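Local structure of linoleate 11-lipoxygenase (Gaeumannomyces graminis, 5FX8) at residues Arg410-Phe415 and Asp553-Pro558. The protein oxygenates linoleic and alpha-linolenic acids with a catalytic manganese ion, giving 11S- and 13R-hydroperoxy fatty acids. Residues are numbered along the deposited sequence; the frame is centred on the assembly and turned at random.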
# COMPACT_ATOMS: atom_id res chain seq x y z
N ARG A 410 -19.57 -3.68 13.16
CA ARG A 410 -19.78 -3.61 14.59
C ARG A 410 -19.26 -2.29 15.15
O ARG A 410 -19.99 -1.59 15.86
CB ARG A 410 -19.12 -4.80 15.27
CG ARG A 410 -19.34 -4.83 16.75
CD ARG A 410 -18.57 -5.97 17.35
NE ARG A 410 -18.83 -7.23 16.65
CZ ARG A 410 -19.86 -8.03 16.93
NH1 ARG A 410 -20.72 -7.70 17.91
NH2 ARG A 410 -20.04 -9.15 16.25
N PHE A 411 -18.02 -1.91 14.81
CA PHE A 411 -17.53 -0.64 15.32
C PHE A 411 -18.40 0.52 14.87
O PHE A 411 -18.71 1.41 15.66
CB PHE A 411 -16.09 -0.38 14.90
CG PHE A 411 -15.62 0.99 15.27
CD1 PHE A 411 -15.81 2.06 14.42
CD2 PHE A 411 -15.02 1.21 16.48
CE1 PHE A 411 -15.41 3.29 14.76
CE2 PHE A 411 -14.60 2.45 16.82
CZ PHE A 411 -14.81 3.49 15.97
N MET A 412 -18.76 0.56 13.59
CA MET A 412 -19.48 1.73 13.11
C MET A 412 -20.84 1.81 13.76
O MET A 412 -21.33 2.90 14.04
CB MET A 412 -19.60 1.71 11.59
CG MET A 412 -18.33 2.03 10.87
SD MET A 412 -17.57 3.60 11.31
CE MET A 412 -16.19 3.57 10.19
N GLN A 413 -21.46 0.66 13.98
CA GLN A 413 -22.75 0.63 14.66
C GLN A 413 -22.62 1.18 16.07
O GLN A 413 -23.42 2.02 16.50
CB GLN A 413 -23.29 -0.79 14.69
CG GLN A 413 -24.71 -0.86 15.21
CD GLN A 413 -25.74 -0.42 14.17
OE1 GLN A 413 -25.89 -1.07 13.14
NE2 GLN A 413 -26.45 0.67 14.45
N ALA A 414 -21.59 0.76 16.79
CA ALA A 414 -21.44 1.32 18.13
C ALA A 414 -21.08 2.80 18.08
O ALA A 414 -21.48 3.56 18.96
CB ALA A 414 -20.42 0.53 18.93
N PHE A 415 -20.34 3.24 17.06
CA PHE A 415 -19.97 4.64 16.96
C PHE A 415 -21.18 5.51 16.69
O PHE A 415 -21.33 6.58 17.28
CB PHE A 415 -18.91 4.81 15.87
CG PHE A 415 -18.69 6.23 15.44
CD1 PHE A 415 -18.19 7.16 16.31
CD2 PHE A 415 -18.99 6.62 14.17
CE1 PHE A 415 -18.00 8.45 15.94
CE2 PHE A 415 -18.78 7.93 13.77
CZ PHE A 415 -18.30 8.84 14.66
N ASP A 553 -5.31 -0.13 14.26
CA ASP A 553 -5.21 1.17 14.90
C ASP A 553 -6.06 2.21 14.21
O ASP A 553 -5.89 3.40 14.49
CB ASP A 553 -3.75 1.68 14.93
CG ASP A 553 -2.74 0.58 15.27
OD1 ASP A 553 -2.81 0.07 16.42
OD2 ASP A 553 -1.88 0.24 14.42
N ALA A 554 -6.95 1.80 13.31
CA ALA A 554 -7.67 2.77 12.50
C ALA A 554 -8.41 3.79 13.35
O ALA A 554 -8.43 4.97 13.02
CB ALA A 554 -8.65 2.09 11.57
N PHE A 555 -9.06 3.35 14.43
CA PHE A 555 -9.92 4.24 15.19
C PHE A 555 -9.29 4.66 16.50
O PHE A 555 -9.94 5.31 17.32
CB PHE A 555 -11.29 3.60 15.43
CG PHE A 555 -11.90 3.12 14.18
CD1 PHE A 555 -12.28 4.01 13.21
CD2 PHE A 555 -12.04 1.78 13.94
CE1 PHE A 555 -12.80 3.58 12.04
CE2 PHE A 555 -12.56 1.35 12.78
CZ PHE A 555 -12.95 2.27 11.81
N ALA A 556 -8.02 4.34 16.67
CA ALA A 556 -7.28 4.50 17.89
C ALA A 556 -6.46 5.75 17.89
O ALA A 556 -5.48 5.83 18.63
CB ALA A 556 -6.40 3.29 18.10
N ALA A 557 -6.77 6.71 17.04
CA ALA A 557 -6.09 7.98 17.07
C ALA A 557 -6.32 8.67 18.40
O ALA A 557 -7.48 8.88 18.78
CB ALA A 557 -6.60 8.87 15.96
N PRO A 558 -5.27 9.14 19.07
CA PRO A 558 -5.46 9.79 20.37
C PRO A 558 -6.45 10.95 20.38
O PRO A 558 -7.19 11.09 21.34
CB PRO A 558 -4.04 10.26 20.71
CG PRO A 558 -3.17 9.28 19.99
CD PRO A 558 -3.85 9.06 18.69
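Phe411 and Phe555 lay their rings face to face in an offset stack, planes only 8° apart and centroids 3.9 Å from each other. On the Phe555 ring, Phe411 CE1 sits over the centre of one face and the methyl CB of Ala554, from the same turn, over the opposite face, sandwiching the phenyl. The stacked face of Phe411 has Phe555 CD2 over its middle, while the sulfur of Met412 lies in plane at the Phe411 edge. The Met412 and Phe555 side chains cross at about a right angle: the CE methyl of Met412 stands 3.8 Å from Phe555 CZ, oblique to the ring, and SD is 5.5 Å from the Phe555 centroid, an oblique Met-aromatic contact.

The stack joins two parts of the mainly helical lipoxygenase domain, away from the manganese: helix 396-420 and the loop that leads into helix 558-563. In that loop a type I turn from Asp553 to Ala556 carries Phe555 at its third position. With chi1 at 173°, Phe411 swings its ring away from its own N and toward the turn; the chain of Met412 bends at chi2, bringing its CE methyl to the Phe555 ring. Helix 566-587 adds edge-to-face rings to both phenylalanines, Tyr568 to Phe411 and Phe575 to Phe555, and the Tyr568 hydroxyl also hydrogen-bonds Phe555 O. Arg320 hydrogen-bonds the carbonyls of Asp553 and Ala554, through NH2 and NE respectively.

All three touching residues are buried, and the closest approach between them across the contact is Phe411 CZ to Phe555 CG, 3.4 Å.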